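Local coordinates for uncharacterized protein (Bacteroides caccae, PDB 3NO2) that is of unknown function but folds as a six-bladed beta-propeller, in a family resembling the Mal s 1 allergenic protein, at residues A[168-173]-A[214-220]; A[54-58]-A[70-74]; A[185-189]-A[200-204]; A[78-83]-A[124-130]. All blocks are in the same frame, centred on the assembly; numbering follows the deposited sequence.

Interaction 1. Residues A[168-173]-A[214-220]; sequences FSSAFL and FVAQLFP
Strands 169-172 and 214-220 run nearly parallel, 11° apart in direction and 6.5 Å at closest approach, with no direct backbone pairing. The CA atoms of Phe168 and Ala216 lie 5.8 Å apart, those of Ser169 and Gln217 6.0 Å, and those of Ala171 and Leu218 6.5 Å. Phe168, at phi/psi -111/-34°, precedes an extended run. These are the innermost strands of successive propeller blades, splayed around the central axis, so side chains and water fill the gap. Water 1 donates to Ser169 OG (2.8 Å) and accepts from Leu218 N (2.9 Å); Ser169 OG also bonds Gln129. Phe168 (chi1 t, chi2 89°) lays one ring face over Ala216, whose CB sits 3.9 Å from the ring centroid in a CH-pi contact. Phe168 CD1 meets Phe214 CE1 at 3.6 Å, the ring planes perpendicular but obliquely placed. Farther along, Ala171 CB packs 3.5 Å from Pro220 CD, and Leu173 CD2 lies 4.1 Å from Pro220 CG.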
loop_
_atom_site.group_PDB
_atom_site.type_symbol
_atom_site.label_atom_id
_atom_site.label_comp_id
_atom_site.label_asym_id
_atom_site.label_seq_id
_atom_site.Cartn_x
_atom_site.Cartn_y
_atom_site.Cartn_z
ATOM N N PHE A 168 -3.151 -6.070 4.324
ATOM C CA PHE A 168 -3.248 -4.947 3.397
ATOM C C PHE A 168 -2.097 -4.825 2.401
ATOM O O PHE A 168 -2.314 -4.364 1.269
ATOM C CB PHE A 168 -3.398 -3.655 4.229
ATOM C CG PHE A 168 -3.445 -2.392 3.405
ATOM C CD1 PHE A 168 -4.647 -1.902 2.925
ATOM C CD2 PHE A 168 -2.302 -1.694 3.085
ATOM C CE1 PHE A 168 -4.712 -0.752 2.136
ATOM C CE2 PHE A 168 -2.374 -0.568 2.295
ATOM C CZ PHE A 168 -3.567 -0.123 1.806
ATOM N N SER A 169 -0.877 -5.194 2.794
ATOM C CA SER A 169 0.297 -4.949 1.989
ATOM C C SER A 169 1.462 -5.736 2.538
ATOM O O SER A 169 1.365 -6.271 3.687
ATOM C CB SER A 169 0.610 -3.459 1.992
ATOM O OG SER A 169 1.740 -3.173 1.161
ATOM N N SER A 170 2.545 -5.808 1.785
ATOM C CA SER A 170 3.812 -6.339 2.275
ATOM C C SER A 170 4.924 -5.395 1.824
ATOM O O SER A 170 4.797 -4.712 0.814
ATOM C CB SER A 170 4.047 -7.749 1.740
ATOM O OG SER A 170 4.236 -7.804 0.363
ATOM N N ALA A 171 6.016 -5.421 2.556
ATOM C CA ALA A 171 7.206 -4.642 2.187
ATOM C C ALA A 171 8.444 -5.400 2.655
ATOM O O ALA A 171 8.436 -6.077 3.670
ATOM C CB ALA A 171 7.211 -3.240 2.837
ATOM N N PHE A 172 9.511 -5.314 1.881
ATOM C CA PHE A 172 10.711 -6.088 2.158
ATOM C C PHE A 172 11.710 -5.325 3.018
ATOM O O PHE A 172 11.853 -4.098 2.935
ATOM C CB PHE A 172 11.344 -6.471 0.830
ATOM C CG PHE A 172 10.461 -7.339 0.017
ATOM C CD1 PHE A 172 10.178 -8.644 0.414
ATOM C CD2 PHE A 172 9.850 -6.839 -1.137
ATOM C CE1 PHE A 172 9.318 -9.433 -0.347
ATOM C CE2 PHE A 172 8.992 -7.631 -1.872
ATOM C CZ PHE A 172 8.722 -8.903 -1.485
ATOM N N LEU A 173 12.398 -6.085 3.855
ATOM C CA LEU A 173 13.502 -5.599 4.668
ATOM C C LEU A 173 14.825 -5.959 3.992
ATOM O O LEU A 173 14.877 -6.857 3.138
ATOM C CB LEU A 173 13.453 -6.208 6.059
ATOM C CG LEU A 173 12.172 -5.976 6.866
ATOM C CD1 LEU A 173 12.268 -6.698 8.214
ATOM C CD2 LEU A 173 12.016 -4.447 7.002
ATOM N N PHE A 214 -6.244 0.964 11.630
ATOM C CA PHE A 214 -6.063 -0.003 10.541
ATOM C C PHE A 214 -4.647 0.186 10.054
ATOM O O PHE A 214 -4.293 1.253 9.537
ATOM C CB PHE A 214 -7.086 0.297 9.434
ATOM C CG PHE A 214 -7.009 -0.597 8.227
ATOM C CD1 PHE A 214 -6.012 -0.418 7.291
ATOM C CD2 PHE A 214 -7.941 -1.605 8.044
ATOM C CE1 PHE A 214 -5.938 -1.248 6.192
ATOM C CE2 PHE A 214 -7.886 -2.413 6.937
ATOM C CZ PHE A 214 -6.899 -2.271 6.016
ATOM N N VAL A 215 -3.828 -0.834 10.197
ATOM C CA VAL A 215 -2.410 -0.777 9.801
ATOM C C VAL A 215 -2.382 -1.010 8.287
ATOM O O VAL A 215 -2.595 -2.136 7.804
ATOM C CB VAL A 215 -1.511 -1.722 10.566
ATOM C CG1 VAL A 215 -0.071 -1.665 10.034
ATOM C CG2 VAL A 215 -1.574 -1.407 12.052
ATOM N N ALA A 216 -2.203 0.087 7.549
ATOM C CA ALA A 216 -2.199 0.135 6.070
ATOM C C ALA A 216 -0.723 0.072 5.612
ATOM O O ALA A 216 0.096 -0.664 6.182
ATOM C CB ALA A 216 -3.015 1.305 5.546
ATOM N N GLN A 217 -0.315 0.829 4.606
ATOM C CA GLN A 217 1.002 0.591 4.043
ATOM C C GLN A 217 2.112 0.853 5.055
ATOM O O GLN A 217 2.100 1.860 5.801
ATOM C CB GLN A 217 1.238 1.446 2.795
ATOM C CG GLN A 217 2.460 1.023 1.985
ATOM C CD GLN A 217 2.576 1.737 0.657
ATOM O OE1 GLN A 217 1.647 2.448 0.249
ATOM N NE2 GLN A 217 3.678 1.501 -0.064
ATOM N N LEU A 218 3.110 -0.020 4.990
ATOM C CA LEU A 218 4.372 0.081 5.719
ATOM C C LEU A 218 5.471 0.380 4.718
ATOM O O LEU A 218 5.541 -0.292 3.672
ATOM C CB LEU A 218 4.646 -1.256 6.406
ATOM C CG LEU A 218 3.533 -1.800 7.319
ATOM C CD1 LEU A 218 3.938 -3.229 7.787
ATOM C CD2 LEU A 218 3.285 -0.887 8.496
ATOM N N PHE A 219 6.343 1.349 5.015
ATOM C CA PHE A 219 7.384 1.738 4.113
ATOM C C PHE A 219 8.708 1.753 4.865
ATOM O O PHE A 219 9.039 2.705 5.568
ATOM C CB PHE A 219 7.109 3.094 3.435
ATOM C CG PHE A 219 7.880 3.275 2.166
ATOM C CD1 PHE A 219 9.201 3.614 2.197
ATOM C CD2 PHE A 219 7.250 3.080 0.970
ATOM C CE1 PHE A 219 9.907 3.749 0.971
ATOM C CE2 PHE A 219 7.964 3.195 -0.234
ATOM C CZ PHE A 219 9.265 3.496 -0.188
ATOM N N PRO A 220 9.478 0.673 4.706
ATOM C CA PRO A 220 10.815 0.618 5.375
ATOM C C PRO A 220 11.785 1.663 4.854
ATOM O O PRO A 220 11.777 1.965 3.668
ATOM C CB PRO A 220 11.317 -0.792 5.009
ATOM C CG PRO A 220 10.063 -1.599 4.800
ATOM C CD PRO A 220 9.081 -0.650 4.154
HETATM O O HOH W 1 3.476 -2.337 3.202
#

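Interaction 2. Residues A[54-58]-A[70-74]; sequences YSKGA and NIAAP
Segment 54-58 turns sharply at Ser55 (phi 79°) into strand 57-61, which pairs antiparallel with strand 67-72. Ala58 and Ile71 form a hydrogen-bonded pair, Ala58 N to Ile71 O at 2.9 Å and Ile71 N to Ala58 O at 2.8 Å; Ala73 N adds a bond to Lys56 O at 2.9 Å. Gly57 and Ala72 are the adjoining non-hydrogen-bonded pair, their CA atoms only 4.0 Å apart. Gly57 is nearly fully extended (phi 169°, psi -172°), and a CB here would clash with Ile71 O, so the close approach depends on the missing side chain. Tyr54 (chi1 p, chi2 91°) folds its ring face-on over Gly57 CA and brings the hydroxyl beside the amide of Asn70, which is t at chi1. Ala73 points its methyl toward the turn, CB 3.6 Å from Ser55 O. Ile71 (m, t) shares with Ala58 the face opposite the Ala72 methyl. The hairpin joins the third and fourth strands (57-61 and 67-72) of the blade that begins with strand 41-44; Ala58 and Ile71 pack on Met79 of the next blade's strand 78-84, Ile71 also reaches strand 99-104, and Tyr54 stacks on Trp37.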
loop_
_atom_site.group_PDB
_atom_site.type_symbol
_atom_site.label_atom_id
_atom_site.label_comp_id
_atom_site.label_asym_id
_atom_site.label_seq_id
_atom_site.Cartn_x
_atom_site.Cartn_y
_atom_site.Cartn_z
ATOM N N TYR A 54 -7.193 3.523 -8.386
ATOM C CA TYR A 54 -8.387 4.240 -8.001
ATOM C C TYR A 54 -9.667 3.408 -8.047
ATOM O O TYR A 54 -10.780 3.950 -8.093
ATOM C CB TYR A 54 -8.514 5.548 -8.771
ATOM C CG TYR A 54 -8.621 5.458 -10.277
ATOM C CD1 TYR A 54 -9.854 5.369 -10.885
ATOM C CD2 TYR A 54 -7.508 5.566 -11.090
ATOM C CE1 TYR A 54 -9.984 5.327 -12.265
ATOM C CE2 TYR A 54 -7.629 5.526 -12.494
ATOM C CZ TYR A 54 -8.871 5.391 -13.049
ATOM O OH TYR A 54 -9.043 5.378 -14.415
ATOM N N SER A 55 -9.489 2.081 -7.985
ATOM C CA SER A 55 -10.583 1.088 -7.957
ATOM C C SER A 55 -11.161 0.849 -9.322
ATOM O O SER A 55 -11.171 -0.283 -9.834
ATOM C CB SER A 55 -11.657 1.395 -6.897
ATOM O OG SER A 55 -12.411 0.200 -6.661
ATOM N N LYS A 56 -11.579 1.904 -9.999
ATOM C CA LYS A 56 -12.049 1.778 -11.384
ATOM C C LYS A 56 -10.908 1.639 -12.376
ATOM O O LYS A 56 -11.157 1.328 -13.548
ATOM C CB LYS A 56 -12.949 2.977 -11.757
ATOM C CG LYS A 56 -14.197 3.114 -10.891
ATOM C CD LYS A 56 -15.026 1.874 -10.837
ATOM C CE LYS A 56 -16.390 2.090 -10.181
ATOM N NZ LYS A 56 -16.319 2.561 -8.817
ATOM N N GLY A 57 -9.661 1.743 -11.946
ATOM C CA GLY A 57 -8.508 1.625 -12.856
ATOM C C GLY A 57 -7.251 2.037 -12.150
ATOM O O GLY A 57 -7.247 2.227 -10.925
ATOM N N ALA A 58 -6.161 2.144 -12.898
ATOM C CA ALA A 58 -4.882 2.700 -12.429
ATOM C C ALA A 58 -4.337 3.560 -13.538
ATOM O O ALA A 58 -4.549 3.253 -14.733
ATOM C CB ALA A 58 -3.859 1.576 -12.100
ATOM N N ASN A 70 -3.481 4.907 -18.839
ATOM C CA ASN A 70 -4.565 4.478 -17.951
ATOM C C ASN A 70 -4.950 3.070 -18.318
ATOM O O ASN A 70 -4.991 2.704 -19.520
ATOM C CB ASN A 70 -5.784 5.367 -18.151
ATOM C CG ASN A 70 -6.911 5.032 -17.251
ATOM O OD1 ASN A 70 -6.778 5.182 -16.031
ATOM N ND2 ASN A 70 -8.026 4.540 -17.788
ATOM N N ILE A 71 -5.225 2.254 -17.312
ATOM C CA ILE A 71 -5.813 0.924 -17.494
ATOM C C ILE A 71 -7.075 0.838 -16.656
ATOM O O ILE A 71 -7.026 1.030 -15.428
ATOM C CB ILE A 71 -4.837 -0.174 -17.115
ATOM C CG1 ILE A 71 -3.592 -0.095 -18.013
ATOM C CG2 ILE A 71 -5.556 -1.589 -17.201
ATOM C CD1 ILE A 71 -2.465 -1.117 -17.575
ATOM N N ALA A 72 -8.214 0.564 -17.282
ATOM C CA ALA A 72 -9.470 0.374 -16.585
ATOM C C ALA A 72 -9.576 -1.015 -15.989
ATOM O O ALA A 72 -9.157 -2.019 -16.614
ATOM C CB ALA A 72 -10.631 0.628 -17.560
ATOM N N ALA A 73 -10.131 -1.130 -14.787
ATOM C CA ALA A 73 -10.576 -2.417 -14.271
ATOM C C ALA A 73 -11.858 -2.832 -14.998
ATOM O O ALA A 73 -12.694 -1.976 -15.289
ATOM C CB ALA A 73 -10.832 -2.351 -12.810
ATOM N N PRO A 74 -12.046 -4.122 -15.244
ATOM C CA PRO A 74 -13.327 -4.559 -15.785
ATOM C C PRO A 74 -14.480 -4.303 -14.840
ATOM O O PRO A 74 -14.275 -4.100 -13.659
ATOM C CB PRO A 74 -13.116 -6.076 -16.002
ATOM C CG PRO A 74 -11.647 -6.251 -16.104
ATOM C CD PRO A 74 -11.077 -5.224 -15.159
#

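Interaction 3. Residues A[185-189]-A[200-204]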
loop_
_atom_site.group_PDB
_atom_site.type_symbol
_atom_site.label_atom_id
_atom_site.label_comp_id
_atom_site.label_asym_id
_atom_site.label_seq_id
_atom_site.Cartn_x
_atom_site.Cartn_y
_atom_site.Cartn_z
ATOM N N ALA A 185 -6.286 -5.828 12.395
ATOM C CA ALA A 185 -5.672 -6.466 13.564
ATOM C C ALA A 185 -4.806 -5.492 14.352
ATOM O O ALA A 185 -4.274 -5.875 15.388
ATOM C CB ALA A 185 -4.864 -7.685 13.166
ATOM N N HIS A 186 -4.650 -4.243 13.887
ATOM C CA HIS A 186 -3.907 -3.243 14.670
ATOM C C HIS A 186 -2.473 -3.634 14.873
ATOM O O HIS A 186 -1.862 -3.291 15.884
ATOM C CB HIS A 186 -4.572 -2.932 16.033
ATOM C CG HIS A 186 -6.072 -2.858 15.987
ATOM N ND1 HIS A 186 -6.755 -2.034 15.119
ATOM C CD2 HIS A 186 -7.024 -3.545 16.667
ATOM C CE1 HIS A 186 -8.063 -2.184 15.298
ATOM N NE2 HIS A 186 -8.254 -3.095 16.241
ATOM N N CYS A 187 -1.905 -4.363 13.927
ATOM C CA CYS A 187 -0.567 -4.872 14.054
ATOM C C CYS A 187 0.044 -5.121 12.680
ATOM O O CYS A 187 -0.617 -5.067 11.632
ATOM C CB CYS A 187 -0.551 -6.205 14.851
ATOM S SG CYS A 187 -1.316 -7.602 14.000
ATOM N N PHE A 188 1.332 -5.391 12.683
ATOM C CA PHE A 188 1.985 -5.984 11.542
ATOM C C PHE A 188 2.871 -7.132 11.960
ATOM O O PHE A 188 3.194 -7.264 13.170
ATOM C CB PHE A 188 2.759 -4.939 10.727
ATOM C CG PHE A 188 3.898 -4.262 11.426
ATOM C CD1 PHE A 188 5.191 -4.767 11.328
ATOM C CD2 PHE A 188 3.704 -3.060 12.066
ATOM C CE1 PHE A 188 6.250 -4.076 11.891
ATOM C CE2 PHE A 188 4.775 -2.378 12.629
ATOM C CZ PHE A 188 6.016 -2.889 12.538
ATOM N N VAL A 189 3.248 -7.975 11.029
ATOM C CA VAL A 189 4.116 -9.113 11.333
ATOM C C VAL A 189 5.339 -9.075 10.429
ATOM O O VAL A 189 5.322 -8.450 9.370
ATOM C CB VAL A 189 3.406 -10.464 11.180
ATOM C CG1 VAL A 189 2.239 -10.567 12.174
ATOM C CG2 VAL A 189 2.941 -10.652 9.712
ATOM N N ARG A 200 8.017 -12.230 14.141
ATOM C CA ARG A 200 7.713 -11.184 15.083
ATOM C C ARG A 200 6.339 -10.595 14.767
ATOM O O ARG A 200 5.999 -10.495 13.588
ATOM C CB ARG A 200 8.750 -10.085 14.950
ATOM C CG ARG A 200 8.621 -9.098 15.984
ATOM C CD ARG A 200 9.673 -8.077 15.850
ATOM N NE ARG A 200 9.588 -7.192 16.992
ATOM C CZ ARG A 200 10.213 -6.029 17.067
ATOM N NH1 ARG A 200 10.965 -5.619 16.045
ATOM N NH2 ARG A 200 10.070 -5.291 18.157
ATOM N N ARG A 201 5.549 -10.271 15.800
ATOM C CA ARG A 201 4.304 -9.492 15.669
ATOM C C ARG A 201 4.427 -8.222 16.490
ATOM O O ARG A 201 4.674 -8.254 17.724
ATOM C CB ARG A 201 3.048 -10.273 16.094
ATOM C CG ARG A 201 1.711 -9.506 15.867
ATOM C CD ARG A 201 0.435 -10.373 16.118
ATOM N NE ARG A 201 -0.032 -11.153 14.949
ATOM C CZ ARG A 201 0.140 -12.466 14.797
ATOM N NH1 ARG A 201 0.757 -13.171 15.735
ATOM N NH2 ARG A 201 -0.320 -13.084 13.716
ATOM N N VAL A 202 4.205 -7.098 15.806
ATOM C CA VAL A 202 4.358 -5.789 16.346
ATOM C C VAL A 202 3.016 -5.124 16.476
ATOM O O VAL A 202 2.275 -4.962 15.494
ATOM C CB VAL A 202 5.284 -4.910 15.465
ATOM C CG1 VAL A 202 5.492 -3.541 16.054
ATOM C CG2 VAL A 202 6.615 -5.664 15.217
ATOM N N ASN A 203 2.662 -4.760 17.683
ATOM C CA ASN A 203 1.458 -3.993 17.888
ATOM C C ASN A 203 1.742 -2.729 18.662
ATOM O O ASN A 203 2.925 -2.378 18.859
ATOM C CB ASN A 203 0.400 -4.834 18.515
ATOM C CG ASN A 203 0.790 -5.358 19.861
ATOM O OD1 ASN A 203 1.458 -4.664 20.631
ATOM N ND2 ASN A 203 0.421 -6.597 20.142
ATOM N N ALA A 204 0.708 -2.017 19.064
ATOM C CA ALA A 204 0.932 -0.752 19.749
ATOM C C ALA A 204 1.708 -0.859 21.073
ATOM O O ALA A 204 2.339 0.130 21.504
ATOM C CB ALA A 204 -0.403 -0.024 19.965
HETATM O O HOH W 2 -2.060 -2.434 18.479
#
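Phe188 lays the face of its ring over Val202: Val202 CB sits 3.8 Å from the ring centroid, 15° off the normal, a CH-pi contact completed by Phe188 CZ against Val202 CG1 at 3.6 Å. The p rotamer of Phe188 (chi1 63°, chi2 92°) folds the ring back over its cross-strand neighbour. Beneath this overlap the same two residues form an antiparallel hydrogen-bonded pair, with Phe188 N to Val202 O at 3.0 Å and Val202 N to Phe188 O at 2.8 Å; segments 187-189 and 200-203 run 161° apart in direction. The next pair, Val189 with Arg201, is non-hydrogen-bonded; here Val189 CA approaches Arg200 O at 3.2 Å in a CA-H...O contact. On the other face of the sheet the Arg201 side chain, t at chi1 and chi2, turns at chi3 (m) and places its guanidinium flat over Val189, with NE 3.6 Å from Val189 CG1, while Cys187 SG lies at the guanidinium edge, 3.9 Å from Arg201 NE. At the open end of the hairpin, water 2 joins the two segments, donating to His186 O (2.7 Å) and accepting from Ala204 N (2.9 Å). His186, in a left-handed conformation (62/30°), sends ND1 to Phe213 O. The apolar Phe188 face packs on Leu226 and Ile228 of the following blade, whereas Arg201 is exposed: this is the outer antiparallel hairpin of a four-stranded beta-propeller blade.

Interaction 4. Residues A[78-83]-A[124-130]; sequences EMQTAR and HAQFRQI
A polar pocket near the propeller centre, occupied by a citrate probably taken from the crystallisation liquor, is bordered by this contact. Segment 124-130 starts with a 3-10 turn at 124-125 and then runs alongside strand 78-83 in the same sense, placing CA of Gln80 4.9 Å from CA of Arg128 and CA of Thr81 4.6 Å from CA of Gln129 without regular sheet pairing. Gln80 (-125/-16°) and Thr81 both face Ala93 in a classic beta bulge. Glu78 (m, t) accepts at OE1 from His124 ND1 at 2.6 Å, a His-carboxylate hydrogen bond, and from Gln80 NE2 at 3.0 Å; water 3 donates to Glu78 OE2 (2.7 Å) and accepts from His124 N (3.0 Å). Thr81 OG1 (chi1 m) donates to Arg128 O at 2.7 Å and accepts from Ile130 N at 2.9 Å, replacing backbone pairing. Arg83 (chi1 p) straddles Ile130 O with NE at 2.8 Å and NH2 at 3.1 Å. Arg128 folds back (m, m, t), its NH1 2.9 Å from both His124 O and Phe127 O, with one guanidinium face over Gln80 NE2; Gln80 OE1 accepts from Asn40. His124 NE2 and Arg128 NH2 bond the citrate. Strand 78-84 is the innermost of its blade, and the loop leads into strand 131-132 of the next; Phe127 and Ile130 pack on strand 138-142, and Gln129 reaches Ser169 one blade further.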
loop_
_atom_site.group_PDB
_atom_site.type_symbol
_atom_site.label_atom_id
_atom_site.label_comp_id
_atom_site.label_asym_id
_atom_site.label_seq_id
_atom_site.Cartn_x
_atom_site.Cartn_y
_atom_site.Cartn_z
ATOM N N GLU A 78 -11.937 -4.379 -8.928
ATOM C CA GLU A 78 -11.379 -3.251 -8.190
ATOM C C GLU A 78 -9.871 -3.249 -8.336
ATOM O O GLU A 78 -9.129 -4.100 -7.785
ATOM C CB GLU A 78 -11.743 -3.311 -6.715
ATOM C CG GLU A 78 -13.237 -3.280 -6.433
ATOM C CD GLU A 78 -13.564 -3.121 -4.961
ATOM O OE1 GLU A 78 -12.662 -2.938 -4.134
ATOM O OE2 GLU A 78 -14.789 -3.168 -4.649
HETATM N N MSE A 79 -9.349 -2.236 -9.027
HETATM C CA MSE A 79 -7.917 -2.035 -9.152
HETATM C C MSE A 79 -7.433 -1.417 -7.844
HETATM O O MSE A 79 -7.724 -0.251 -7.549
HETATM C CB MSE A 79 -7.644 -1.067 -10.309
HETATM C CG MSE A 79 -6.195 -0.998 -10.650
HETATM SE SE MSE A 79 -5.530 -2.431 -11.799
HETATM C CE MSE A 79 -6.079 -1.724 -13.478
ATOM N N GLN A 80 -6.652 -2.183 -7.088
ATOM C CA GLN A 80 -6.231 -1.781 -5.757
ATOM C C GLN A 80 -4.722 -1.777 -5.552
ATOM O O GLN A 80 -4.287 -1.175 -4.575
ATOM C CB GLN A 80 -6.867 -2.650 -4.680
ATOM C CG GLN A 80 -8.385 -2.544 -4.592
ATOM C CD GLN A 80 -8.908 -1.337 -3.869
ATOM O OE1 GLN A 80 -8.175 -0.446 -3.492
ATOM N NE2 GLN A 80 -10.222 -1.285 -3.712
ATOM N N THR A 81 -3.935 -2.423 -6.422
ATOM C CA THR A 81 -2.493 -2.398 -6.395
ATOM C C THR A 81 -1.965 -1.468 -7.457
ATOM O O THR A 81 -2.434 -1.484 -8.589
ATOM C CB THR A 81 -1.935 -3.811 -6.693
ATOM O OG1 THR A 81 -2.310 -4.752 -5.676
ATOM C CG2 THR A 81 -0.416 -3.842 -6.830
ATOM N N ALA A 82 -0.940 -0.704 -7.105
ATOM C CA ALA A 82 -0.196 0.123 -8.064
ATOM C C ALA A 82 1.157 0.474 -7.424
ATOM O O ALA A 82 1.200 1.303 -6.522
ATOM C CB ALA A 82 -0.979 1.353 -8.426
ATOM N N ARG A 83 2.243 -0.135 -7.879
ATOM C CA ARG A 83 3.584 0.120 -7.347
ATOM C C ARG A 83 4.577 0.165 -8.496
ATOM O O ARG A 83 4.312 -0.297 -9.602
ATOM C CB ARG A 83 3.995 -0.923 -6.307
ATOM C CG ARG A 83 4.159 -2.310 -6.905
ATOM C CD ARG A 83 4.753 -3.291 -5.941
ATOM N NE ARG A 83 3.897 -3.555 -4.805
ATOM C CZ ARG A 83 4.114 -3.156 -3.560
ATOM N NH1 ARG A 83 5.192 -2.457 -3.250
ATOM N NH2 ARG A 83 3.277 -3.514 -2.619
ATOM N N HIS A 124 -13.983 -6.652 -3.232
ATOM C CA HIS A 124 -13.499 -5.772 -2.213
ATOM C C HIS A 124 -12.870 -6.540 -1.019
ATOM O O HIS A 124 -12.090 -5.956 -0.289
ATOM C CB HIS A 124 -14.653 -4.887 -1.667
ATOM C CG HIS A 124 -14.225 -3.645 -1.002
ATOM N ND1 HIS A 124 -13.529 -2.657 -1.661
ATOM C CD2 HIS A 124 -14.460 -3.166 0.243
ATOM C CE1 HIS A 124 -13.340 -1.636 -0.841
ATOM N NE2 HIS A 124 -13.918 -1.907 0.323
ATOM N N ALA A 125 -13.275 -7.786 -0.800
ATOM C CA ALA A 125 -12.779 -8.607 0.286
ATOM C C ALA A 125 -11.541 -9.393 -0.067
ATOM O O ALA A 125 -11.116 -10.254 0.715
ATOM C CB ALA A 125 -13.914 -9.561 0.783
ATOM N N GLN A 126 -10.965 -9.149 -1.240
ATOM C CA GLN A 126 -9.740 -9.810 -1.693
ATOM C C GLN A 126 -8.514 -9.051 -1.189
ATOM O O GLN A 126 -8.197 -9.103 -0.000
ATOM C CB GLN A 126 -9.745 -10.032 -3.207
ATOM C CG GLN A 126 -10.876 -10.990 -3.637
ATOM C CD GLN A 126 -11.004 -11.142 -5.136
ATOM O OE1 GLN A 126 -10.167 -10.663 -5.903
ATOM N NE2 GLN A 126 -12.086 -11.800 -5.582
ATOM N N PHE A 127 -7.816 -8.311 -2.051
ATOM C CA PHE A 127 -6.546 -7.709 -1.678
ATOM C C PHE A 127 -6.550 -6.209 -1.870
ATOM O O PHE A 127 -7.434 -5.597 -2.500
ATOM C CB PHE A 127 -5.398 -8.328 -2.464
ATOM C CG PHE A 127 -5.572 -8.275 -3.959
ATOM C CD1 PHE A 127 -5.268 -7.133 -4.692
ATOM C CD2 PHE A 127 -6.103 -9.375 -4.634
ATOM C CE1 PHE A 127 -5.422 -7.137 -6.097
ATOM C CE2 PHE A 127 -6.232 -9.357 -6.008
ATOM C CZ PHE A 127 -5.893 -8.247 -6.697
ATOM N N ARG A 128 -5.496 -5.583 -1.319
ATOM C CA ARG A 128 -5.171 -4.195 -1.594
ATOM C C ARG A 128 -3.829 -4.164 -2.326
ATOM O O ARG A 128 -3.834 -4.078 -3.578
ATOM C CB ARG A 128 -5.233 -3.340 -0.336
ATOM C CG ARG A 128 -6.634 -3.289 0.246
ATOM C CD ARG A 128 -7.624 -2.531 -0.638
ATOM N NE ARG A 128 -8.979 -2.539 -0.069
ATOM C CZ ARG A 128 -9.877 -3.485 -0.212
ATOM N NH1 ARG A 128 -9.651 -4.532 -0.966
ATOM N NH2 ARG A 128 -11.009 -3.408 0.489
ATOM N N GLN A 129 -2.684 -4.277 -1.645
ATOM C CA GLN A 129 -1.376 -4.099 -2.273
ATOM C C GLN A 129 -0.627 -5.431 -2.421
ATOM O O GLN A 129 -0.032 -5.934 -1.470
ATOM C CB GLN A 129 -0.510 -3.150 -1.440
ATOM C CG GLN A 129 -1.148 -1.805 -1.160
ATOM C CD GLN A 129 -0.118 -0.755 -0.724
ATOM O OE1 GLN A 129 0.995 -1.079 -0.289
ATOM N NE2 GLN A 129 -0.483 0.524 -0.807
ATOM N N ILE A 130 -0.644 -5.975 -3.618
ATOM C CA ILE A 130 0.173 -7.101 -4.013
ATOM C C ILE A 130 1.617 -6.623 -4.197
ATOM O O ILE A 130 1.861 -5.462 -4.501
ATOM C CB ILE A 130 -0.401 -7.728 -5.288
ATOM C CG1 ILE A 130 -1.752 -8.380 -4.989
ATOM C CG2 ILE A 130 0.574 -8.739 -5.920
ATOM C CD1 ILE A 130 -2.474 -9.016 -6.220
HETATM O O HOH W 3 -16.299 -5.461 -4.659
#

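Overall arrangement
Interactions 1 and 4 are buried near the propeller axis, joining successive blades; interactions 2 and 3 lie farther out, their centres about 16 Å from the centre of the chain, each pairing the two outer strands of one blade. Interactions 2 and 3 therefore rest on antiparallel backbone bonds, while interactions 1 and 4 use side chains and water, apolar and aromatic in interaction 1, chiefly polar in interaction 4. Gln129 links the inner two by side chain and backbone. Interaction 2 meets interaction 4 at Ser55 and Met79, and interaction 3 meets interaction 1 through Phe188 and Leu218. Interactions 2 and 3 occupy opposite sides of the centre.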